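Local coordinates for coat protein (Sulfolobus turreted icosahedral virus, PDB 2BBD), which forms the capsid shell of an archaeal virus as its major coat protein, with a fold that points to common ancestry with capsid proteins of bacterial and eukaryotic viruses, at residues Gln62-Ser67 with Leu133-Gly138; Thr190-Ala195 with Gln300-Val305; Gly208-Arg213 with Tyr312-Tyr317. All blocks are in the same frame, centred on the assembly; numbering follows the deposited sequence.

From the N terminus, contact 1 comes first: pairing Gln62-Ser67 with Leu133-Gly138 closes a loop of 65 residues within the N-terminal β-barrel, and it is complete before the other two open. Contacts 2 and 3 belong to the C-terminal barrel, closing loops of 104 and 98 residues, and cross, because their segments follow one another as 190-195, 208-213, 300-305 and 312-317. Both use strand 303-313: contact 2 joins its beginning to the end of strand 182-193, and contact 3 joins its end to the beginning of strand 210-219. All three reach one continuous sheet, in which strands 72-78 and 182-193 run side by side and so connect the two barrels.

Contact 1 (Gln62-Ser67 with Leu133-Gly138); sequences QTFNLS and LSILTG
Strands 61-68 and 131-137 pair antiparallel here, in the N-terminal barrel, with Phe64 beside Ile135 and Leu66 beside Leu133 on the face turned inward. The ladder is regular around Asn65 and Ser134, whose backbones exchange two bonds, the shorter from Ser134 N to Asn65 O at 2.7 Å. At the other end a classic β bulge sets Gln62 and Thr63 against Leu136, and Leu136 O takes both amides: Gln62 N at 2.8 Å and, straighter, Thr63 N at 3.2 Å. Phe64 and Ile135 point the same way, and Ile135 CG1 meets the rim of the ring at CE1, 3.7 Å away. Such bulky apolar residues suit the buried face. The opposite face is more polar and carries water. With OG1 of Thr63 between its backbone N and carbonyl carbon (chi1 66°), the hydroxyl lies 3.5 Å from Leu136 CB and shares a water with Ser134 O. Another water bridges Gln62 OE1 and Thr137 O. On the inner face, Trp116 and Phe118 meet the Phe64 ring edge-to-face. Strands 72-78 and 19-24 flank the pair in its sheet, while Ile33, Val35 and Phe150 from strands 29-43 and 145-158 pack against it.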
loop_
_atom_site.group_PDB
_atom_site.type_symbol
_atom_site.label_atom_id
_atom_site.label_comp_id
_atom_site.label_asym_id
_atom_site.label_seq_id
_atom_site.Cartn_x
_atom_site.Cartn_y
_atom_site.Cartn_z
ATOM N N GLN A 62 -3.393 -10.948 -5.068
ATOM C CA GLN A 62 -3.439 -10.066 -6.220
ATOM C C GLN A 62 -3.790 -8.643 -5.775
ATOM O O GLN A 62 -3.031 -7.710 -6.035
ATOM C CB GLN A 62 -4.450 -10.571 -7.257
ATOM C CG GLN A 62 -4.485 -9.735 -8.533
ATOM C CD GLN A 62 -5.125 -10.464 -9.707
ATOM O OE1 GLN A 62 -4.700 -11.566 -10.071
ATOM N NE2 GLN A 62 -6.146 -9.845 -10.315
ATOM N N THR A 63 -4.929 -8.471 -5.101
ATOM C CA THR A 63 -5.322 -7.138 -4.639
ATOM C C THR A 63 -6.055 -7.143 -3.301
ATOM O O THR A 63 -6.722 -8.117 -2.941
ATOM C CB THR A 63 -6.257 -6.416 -5.648
ATOM O OG1 THR A 63 -7.500 -7.118 -5.722
ATOM C CG2 THR A 63 -5.640 -6.353 -7.034
ATOM N N PHE A 64 -5.906 -6.044 -2.569
ATOM C CA PHE A 64 -6.593 -5.845 -1.297
ATOM C C PHE A 64 -7.526 -4.670 -1.495
ATOM O O PHE A 64 -7.121 -3.631 -2.030
ATOM C CB PHE A 64 -5.644 -5.452 -0.165
ATOM C CG PHE A 64 -4.866 -6.587 0.408
ATOM C CD1 PHE A 64 -5.502 -7.614 1.083
ATOM C CD2 PHE A 64 -3.477 -6.603 0.318
ATOM C CE1 PHE A 64 -4.763 -8.644 1.670
ATOM C CE2 PHE A 64 -2.737 -7.621 0.897
ATOM C CZ PHE A 64 -3.381 -8.644 1.576
ATOM N N ASN A 65 -8.769 -4.822 -1.067
ATOM C CA ASN A 65 -9.713 -3.724 -1.160
ATOM C C ASN A 65 -10.420 -3.544 0.177
ATOM O O ASN A 65 -11.118 -4.443 0.651
ATOM C CB ASN A 65 -10.725 -3.971 -2.276
ATOM C CG ASN A 65 -11.612 -2.777 -2.517
ATOM O OD1 ASN A 65 -12.541 -2.500 -1.742
ATOM N ND2 ASN A 65 -11.325 -2.041 -3.583
ATOM N N LEU A 66 -10.224 -2.384 0.795
ATOM C CA LEU A 66 -10.855 -2.090 2.082
ATOM C C LEU A 66 -11.860 -0.969 1.863
ATOM O O LEU A 66 -11.508 0.126 1.408
ATOM C CB LEU A 66 -9.817 -1.667 3.123
ATOM C CG LEU A 66 -10.390 -1.375 4.515
ATOM C CD1 LEU A 66 -10.971 -2.660 5.111
ATOM C CD2 LEU A 66 -9.313 -0.818 5.415
ATOM N N SER A 67 -13.119 -1.260 2.167
ATOM C CA SER A 67 -14.178 -0.290 1.978
ATOM C C SER A 67 -15.297 -0.445 3.009
ATOM O O SER A 67 -15.391 -1.460 3.697
ATOM C CB SER A 67 -14.759 -0.453 0.574
ATOM O OG SER A 67 -15.466 -1.673 0.482
ATOM N N LEU A 133 -13.208 -6.073 3.992
ATOM C CA LEU A 133 -11.847 -6.225 3.488
ATOM C C LEU A 133 -11.917 -7.347 2.452
ATOM O O LEU A 133 -12.132 -8.505 2.793
ATOM C CB LEU A 133 -10.877 -6.619 4.604
ATOM C CG LEU A 133 -9.490 -7.057 4.104
ATOM C CD1 LEU A 133 -8.772 -5.900 3.413
ATOM C CD2 LEU A 133 -8.671 -7.555 5.271
ATOM N N SER A 134 -11.750 -7.001 1.185
ATOM C CA SER A 134 -11.798 -7.999 0.137
ATOM C C SER A 134 -10.393 -8.411 -0.290
ATOM O O SER A 134 -9.562 -7.576 -0.642
ATOM C CB SER A 134 -12.577 -7.462 -1.063
ATOM O OG SER A 134 -13.877 -7.053 -0.668
ATOM N N ILE A 135 -10.119 -9.705 -0.231
ATOM C CA ILE A 135 -8.811 -10.194 -0.644
ATOM C C ILE A 135 -8.977 -11.037 -1.889
ATOM O O ILE A 135 -9.589 -12.109 -1.839
ATOM C CB ILE A 135 -8.142 -11.074 0.436
ATOM C CG1 ILE A 135 -8.056 -10.314 1.754
ATOM C CG2 ILE A 135 -6.719 -11.478 -0.012
ATOM C CD1 ILE A 135 -7.541 -11.166 2.901
ATOM N N LEU A 136 -8.472 -10.535 -3.012
ATOM C CA LEU A 136 -8.506 -11.290 -4.260
ATOM C C LEU A 136 -7.159 -12.002 -4.285
ATOM O O LEU A 136 -6.103 -11.363 -4.408
ATOM C CB LEU A 136 -8.638 -10.367 -5.474
ATOM C CG LEU A 136 -8.478 -11.063 -6.846
ATOM C CD1 LEU A 136 -9.518 -12.188 -7.038
ATOM C CD2 LEU A 136 -8.608 -10.017 -7.930
ATOM N N THR A 137 -7.182 -13.321 -4.131
ATOM C CA THR A 137 -5.936 -14.067 -4.115
ATOM C C THR A 137 -5.279 -14.123 -5.477
ATOM O O THR A 137 -5.939 -13.970 -6.507
ATOM C CB THR A 137 -6.140 -15.501 -3.643
ATOM O OG1 THR A 137 -7.035 -16.170 -4.545
ATOM C CG2 THR A 137 -6.693 -15.515 -2.210
ATOM N N GLY A 138 -3.968 -14.340 -5.471
ATOM C CA GLY A 138 -3.232 -14.445 -6.711
ATOM C C GLY A 138 -3.220 -15.896 -7.165
ATOM O O GLY A 138 -4.107 -16.675 -6.817
HETATM O O HOH W 1 -6.149 -13.797 -9.119
HETATM O O HOH W 2 -9.492 -7.004 -3.671
HETATM O O HOH W 3 -13.895 -4.483 0.138
#

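Contact 2 (Thr190-Ala195 with Gln300-Val305); sequences TFNVPA and QNQDNV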
loop_
_atom_site.group_PDB
_atom_site.type_symbol
_atom_site.label_atom_id
_atom_site.label_comp_id
_atom_site.label_asym_id
_atom_site.label_seq_id
_atom_site.Cartn_x
_atom_site.Cartn_y
_atom_site.Cartn_z
ATOM N N THR A 190 0.462 2.629 -14.696
ATOM C CA THR A 190 0.674 3.368 -15.937
ATOM C C THR A 190 1.453 2.396 -16.814
ATOM O O THR A 190 2.621 2.090 -16.552
ATOM C CB THR A 190 1.512 4.649 -15.766
ATOM O OG1 THR A 190 0.820 5.587 -14.928
ATOM C CG2 THR A 190 1.749 5.286 -17.131
ATOM N N PHE A 191 0.793 1.901 -17.849
ATOM C CA PHE A 191 1.412 0.941 -18.733
ATOM C C PHE A 191 2.161 1.553 -19.909
ATOM O O PHE A 191 1.905 2.683 -20.318
ATOM C CB PHE A 191 0.349 -0.035 -19.247
ATOM C CG PHE A 191 -0.480 -0.649 -18.146
ATOM C CD1 PHE A 191 0.107 -1.468 -17.187
ATOM C CD2 PHE A 191 -1.846 -0.369 -18.046
ATOM C CE1 PHE A 191 -0.656 -2.002 -16.132
ATOM C CE2 PHE A 191 -2.613 -0.894 -17.001
ATOM C CZ PHE A 191 -2.015 -1.711 -16.045
ATOM N N ASN A 192 3.116 0.781 -20.409
ATOM C CA ASN A 192 3.905 1.135 -21.572
ATOM C C ASN A 192 4.628 2.469 -21.530
ATOM O O ASN A 192 4.553 3.238 -22.480
ATOM C CB ASN A 192 3.004 1.066 -22.806
ATOM C CG ASN A 192 2.081 -0.143 -22.780
ATOM O OD1 ASN A 192 2.535 -1.276 -22.640
ATOM N ND2 ASN A 192 0.779 0.097 -22.913
ATOM N N VAL A 193 5.326 2.745 -20.436
ATOM C CA VAL A 193 6.086 3.981 -20.330
ATOM C C VAL A 193 7.399 3.754 -21.084
ATOM O O VAL A 193 8.195 2.892 -20.715
ATOM C CB VAL A 193 6.407 4.320 -18.877
ATOM C CG1 VAL A 193 7.249 5.592 -18.829
ATOM C CG2 VAL A 193 5.114 4.481 -18.081
ATOM N N PRO A 194 7.631 4.527 -22.154
ATOM C CA PRO A 194 8.839 4.420 -22.981
ATOM C C PRO A 194 10.171 4.749 -22.315
ATOM O O PRO A 194 10.240 5.538 -21.377
ATOM C CB PRO A 194 8.535 5.351 -24.153
ATOM C CG PRO A 194 7.709 6.419 -23.517
ATOM C CD PRO A 194 6.771 5.630 -22.624
ATOM N N ALA A 195 11.226 4.121 -22.817
ATOM C CA ALA A 195 12.572 4.346 -22.312
ATOM C C ALA A 195 12.933 5.791 -22.621
ATOM O O ALA A 195 12.538 6.322 -23.654
ATOM C CB ALA A 195 13.556 3.401 -23.002
ATOM N N GLN A 300 15.450 3.041 -18.418
ATOM C CA GLN A 300 16.406 2.377 -19.312
ATOM C C GLN A 300 15.698 1.472 -20.321
ATOM O O GLN A 300 16.262 1.122 -21.355
ATOM C CB GLN A 300 17.366 1.513 -18.503
ATOM C CG GLN A 300 18.234 2.252 -17.502
ATOM C CD GLN A 300 19.415 2.925 -18.166
ATOM O OE1 GLN A 300 19.376 4.119 -18.482
ATOM N NE2 GLN A 300 20.472 2.153 -18.400
ATOM N N ASN A 301 14.472 1.075 -20.003
ATOM C CA ASN A 301 13.677 0.194 -20.866
ATOM C C ASN A 301 12.202 0.599 -20.791
ATOM O O ASN A 301 11.779 1.259 -19.840
ATOM C CB ASN A 301 13.809 -1.275 -20.412
ATOM C CG ASN A 301 15.182 -1.892 -20.740
ATOM O OD1 ASN A 301 15.566 -1.978 -21.899
ATOM N ND2 ASN A 301 15.911 -2.330 -19.709
ATOM N N GLN A 302 11.418 0.212 -21.793
ATOM C CA GLN A 302 9.998 0.536 -21.764
ATOM C C GLN A 302 9.383 -0.433 -20.765
ATOM O O GLN A 302 9.393 -1.646 -20.978
ATOM C CB GLN A 302 9.359 0.344 -23.138
ATOM C CG GLN A 302 7.877 0.711 -23.157
ATOM C CD GLN A 302 7.292 0.728 -24.557
ATOM O OE1 GLN A 302 7.828 1.376 -25.455
ATOM N NE2 GLN A 302 6.184 0.022 -24.747
ATOM N N ASP A 303 8.862 0.102 -19.666
ATOM C CA ASP A 303 8.277 -0.738 -18.629
ATOM C C ASP A 303 6.899 -0.275 -18.199
ATOM O O ASP A 303 6.396 0.757 -18.643
ATOM C CB ASP A 303 9.144 -0.747 -17.363
ATOM C CG ASP A 303 10.604 -1.057 -17.635
ATOM O OD1 ASP A 303 10.890 -1.943 -18.463
ATOM O OD2 ASP A 303 11.462 -0.417 -16.992
ATOM N N ASN A 304 6.303 -1.055 -17.306
ATOM C CA ASN A 304 5.016 -0.699 -16.755
ATOM C C ASN A 304 5.340 -0.134 -15.376
ATOM O O ASN A 304 6.175 -0.680 -14.651
ATOM C CB ASN A 304 4.113 -1.927 -16.690
ATOM C CG ASN A 304 3.658 -2.375 -18.072
ATOM O OD1 ASN A 304 3.449 -1.549 -18.961
ATOM N ND2 ASN A 304 3.496 -3.677 -18.254
ATOM N N VAL A 305 4.708 0.984 -15.042
ATOM C CA VAL A 305 4.945 1.660 -13.779
ATOM C C VAL A 305 3.773 1.559 -12.807
ATOM O O VAL A 305 2.612 1.678 -13.194
ATOM C CB VAL A 305 5.249 3.158 -14.023
ATOM C CG1 VAL A 305 5.624 3.844 -12.707
ATOM C CG2 VAL A 305 6.366 3.297 -15.077
HETATM O O HOH W 4 10.698 2.664 -25.551
#
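Asn304 lays its carboxamide against the edge of the Phe191 ring, with CG in the ring plane 3.8 Å from Phe191 CD1 and the two flat groups almost perpendicular (89°). The same carboxamide stands in for a backbone carbonyl: Asn304 OD1 accepts Asn192 N at 2.8 Å, in a nearly straight bond (171°). Asparagine suits this place because its short side chain, with CG anti to the carbonyl carbon (chi1 -71°), leans toward the neighbouring strand, and OD1 is the acceptor there. Asn192 has positive phi and psi, a left-handed backbone conformation that asparagine tolerates better than most residues. On each side of this distortion the strands pair again. Thr190 and Val305 exchange two backbone bonds, Val305 N reaching Thr190 O at 2.8 Å, and Val193 and Asp303 exchange two more, both bent. The valines meet methyl to methyl, Val193 CG2 to Val305 CG2 at a tight 3.5 Å, on a buried face that Leu297 and Leu299 of strand 293-299 also line. Farther along, the extended Gln302 side chain runs past Val193 O, its CG 3.3 Å from that oxygen, and a water links its OE1 to Ala195 N. With Phe191 and Asn192 set against the single residue Asn304, the register slips by one: a β bulge, near the end of an antiparallel strand pair in the C-terminal barrel of the double jelly roll.

Contact 3 (Gly208-Arg213 with Tyr312-Tyr317); sequences GQIYKR and YVLPYY
The antiparallel pairing of strands 210-219 and 303-313 ends here, in the C-terminal barrel, with the hydrogen-bonded pair Ile210 and Tyr312. Its two backbone bonds are Ile210 N to Tyr312 O at 2.8 Å and Tyr312 N to Ile210 O at 3.0 Å. On the face of the sheet that both side chains share, the isoleucine lies over one face of the tyrosine ring in a CH-pi contact, Ile210 CB standing 3.9 Å from the Tyr312 ring centroid. Its two branches spread across the ring: CG2 presses close on Tyr312 CZ, and CD1 reaches Tyr312 CE2 at 3.5 Å. Tyr312 CG sits between the backbone N and the carbonyl carbon (chi1 56°), which turns the side chain toward Ile210. A branched aliphatic chain suits a flat aromatic face, while the hydroxyl is hydrogen-bonded to Asp282. Beyond the pair, Val313 CG2 covers Gly208 O, 3.4 Å away, and touches Gln209 CB at 3.7 Å. Glycine at 208 readily adopts its positive phi of 97°. After Pro315 the chain turns, with Tyr316 as N-cap of helix 317-321. In the other direction Lys212 and Arg213 face Val310 in a classic β bulge. Strand 270-284 flanks 210-219, placing Asp282 and Asp284 against Ile210, and strand 182-193 brings Lys184 against Gln209 and Val313.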
loop_
_atom_site.group_PDB
_atom_site.type_symbol
_atom_site.label_atom_id
_atom_site.label_comp_id
_atom_site.label_asym_id
_atom_site.label_seq_id
_atom_site.Cartn_x
_atom_site.Cartn_y
_atom_site.Cartn_z
ATOM N N GLY A 208 -8.086 16.525 -4.286
ATOM C CA GLY A 208 -9.119 15.981 -3.425
ATOM C C GLY A 208 -8.571 15.129 -2.295
ATOM O O GLY A 208 -9.325 14.485 -1.562
ATOM N N GLN A 209 -7.252 15.113 -2.155
ATOM C CA GLN A 209 -6.624 14.337 -1.096
ATOM C C GLN A 209 -5.297 14.972 -0.704
ATOM O O GLN A 209 -4.779 15.845 -1.403
ATOM C CB GLN A 209 -6.397 12.886 -1.554
ATOM C CG GLN A 209 -5.482 12.749 -2.763
ATOM C CD GLN A 209 -5.387 11.317 -3.289
ATOM O OE1 GLN A 209 -4.453 10.584 -2.965
ATOM N NE2 GLN A 209 -6.367 10.916 -4.100
ATOM N N ILE A 210 -4.760 14.529 0.425
ATOM C CA ILE A 210 -3.494 15.022 0.934
ATOM C C ILE A 210 -2.494 13.875 0.778
ATOM O O ILE A 210 -2.692 12.797 1.342
ATOM C CB ILE A 210 -3.645 15.424 2.417
ATOM C CG1 ILE A 210 -4.708 16.528 2.533
ATOM C CG2 ILE A 210 -2.319 15.911 2.976
ATOM C CD1 ILE A 210 -5.191 16.794 3.938
ATOM N N TYR A 211 -1.439 14.110 -0.007
ATOM C CA TYR A 211 -0.406 13.103 -0.277
ATOM C C TYR A 211 0.706 13.081 0.758
ATOM O O TYR A 211 1.375 14.086 1.000
ATOM C CB TYR A 211 0.198 13.337 -1.664
ATOM C CG TYR A 211 -0.767 13.071 -2.795
ATOM C CD1 TYR A 211 -0.703 11.888 -3.531
ATOM C CD2 TYR A 211 -1.770 13.990 -3.112
ATOM C CE1 TYR A 211 -1.612 11.627 -4.554
ATOM C CE2 TYR A 211 -2.682 13.736 -4.133
ATOM C CZ TYR A 211 -2.598 12.554 -4.844
ATOM O OH TYR A 211 -3.518 12.292 -5.833
ATOM N N LYS A 212 0.904 11.924 1.373
ATOM C CA LYS A 212 1.948 11.790 2.371
ATOM C C LYS A 212 3.190 11.192 1.711
ATOM O O LYS A 212 4.272 11.769 1.771
ATOM C CB LYS A 212 1.466 10.909 3.528
ATOM C CG LYS A 212 2.508 10.701 4.606
ATOM C CD LYS A 212 1.954 9.873 5.762
ATOM C CE LYS A 212 3.034 9.577 6.786
ATOM N NZ LYS A 212 2.582 8.596 7.820
ATOM N N ARG A 213 3.041 10.035 1.079
ATOM C CA ARG A 213 4.180 9.425 0.412
ATOM C C ARG A 213 3.755 8.594 -0.784
ATOM O O ARG A 213 2.624 8.100 -0.854
ATOM C CB ARG A 213 4.990 8.573 1.390
ATOM C CG ARG A 213 4.266 7.366 1.929
ATOM C CD ARG A 213 5.088 6.713 3.012
ATOM N NE ARG A 213 5.437 7.686 4.041
ATOM C CZ ARG A 213 5.671 7.379 5.312
ATOM N NH1 ARG A 213 5.594 6.118 5.719
ATOM N NH2 ARG A 213 5.972 8.337 6.182
ATOM N N TYR A 312 -4.455 10.707 2.481
ATOM C CA TYR A 312 -5.587 10.771 3.399
ATOM C C TYR A 312 -6.475 11.964 3.054
ATOM O O TYR A 312 -6.064 12.875 2.332
ATOM C CB TYR A 312 -5.129 10.862 4.857
ATOM C CG TYR A 312 -4.202 12.012 5.172
ATOM C CD1 TYR A 312 -2.824 11.891 4.984
ATOM C CD2 TYR A 312 -4.699 13.215 5.678
ATOM C CE1 TYR A 312 -1.967 12.932 5.290
ATOM C CE2 TYR A 312 -3.843 14.271 5.992
ATOM C CZ TYR A 312 -2.478 14.120 5.792
ATOM O OH TYR A 312 -1.618 15.156 6.073
ATOM N N VAL A 313 -7.699 11.941 3.567
ATOM C CA VAL A 313 -8.661 12.995 3.305
ATOM C C VAL A 313 -9.363 13.363 4.597
ATOM O O VAL A 313 -9.608 12.500 5.446
ATOM C CB VAL A 313 -9.739 12.530 2.295
ATOM C CG1 VAL A 313 -10.827 13.592 2.161
ATOM C CG2 VAL A 313 -9.109 12.250 0.949
ATOM N N LEU A 314 -9.672 14.647 4.746
ATOM C CA LEU A 314 -10.390 15.136 5.920
ATOM C C LEU A 314 -11.827 15.334 5.463
ATOM O O LEU A 314 -12.114 16.226 4.667
ATOM C CB LEU A 314 -9.827 16.471 6.398
ATOM C CG LEU A 314 -8.327 16.545 6.676
ATOM C CD1 LEU A 314 -8.046 17.853 7.408
ATOM C CD2 LEU A 314 -7.875 15.368 7.519
ATOM N N PRO A 315 -12.749 14.498 5.954
ATOM C CA PRO A 315 -14.152 14.627 5.552
ATOM C C PRO A 315 -14.774 15.986 5.886
ATOM O O PRO A 315 -15.733 16.404 5.249
ATOM C CB PRO A 315 -14.824 13.460 6.278
ATOM C CG PRO A 315 -13.991 13.308 7.513
ATOM C CD PRO A 315 -12.583 13.457 6.983
ATOM N N TYR A 316 -14.207 16.676 6.867
ATOM C CA TYR A 316 -14.700 17.985 7.286
ATOM C C TYR A 316 -13.587 19.024 7.158
ATOM O O TYR A 316 -13.471 19.936 7.981
ATOM C CB TYR A 316 -15.185 17.916 8.738
ATOM C CG TYR A 316 -16.208 16.829 8.959
ATOM C CD1 TYR A 316 -15.928 15.733 9.778
ATOM C CD2 TYR A 316 -17.438 16.864 8.304
ATOM C CE1 TYR A 316 -16.849 14.696 9.933
ATOM C CE2 TYR A 316 -18.363 15.834 8.452
ATOM C CZ TYR A 316 -18.061 14.754 9.266
ATOM O OH TYR A 316 -18.972 13.731 9.392
ATOM N N TYR A 317 -12.768 18.860 6.121
ATOM C CA TYR A 317 -11.640 19.744 5.833
ATOM C C TYR A 317 -11.970 21.222 6.066
ATOM O O TYR A 317 -11.347 21.885 6.889
ATOM C CB TYR A 317 -11.208 19.549 4.378
ATOM C CG TYR A 317 -9.966 20.316 3.990
ATOM C CD1 TYR A 317 -8.696 19.813 4.273
ATOM C CD2 TYR A 317 -10.058 21.547 3.336
ATOM C CE1 TYR A 317 -7.551 20.512 3.912
ATOM C CE2 TYR A 317 -8.914 22.255 2.972
ATOM C CZ TYR A 317 -7.668 21.730 3.264
ATOM O OH TYR A 317 -6.533 22.414 2.905
#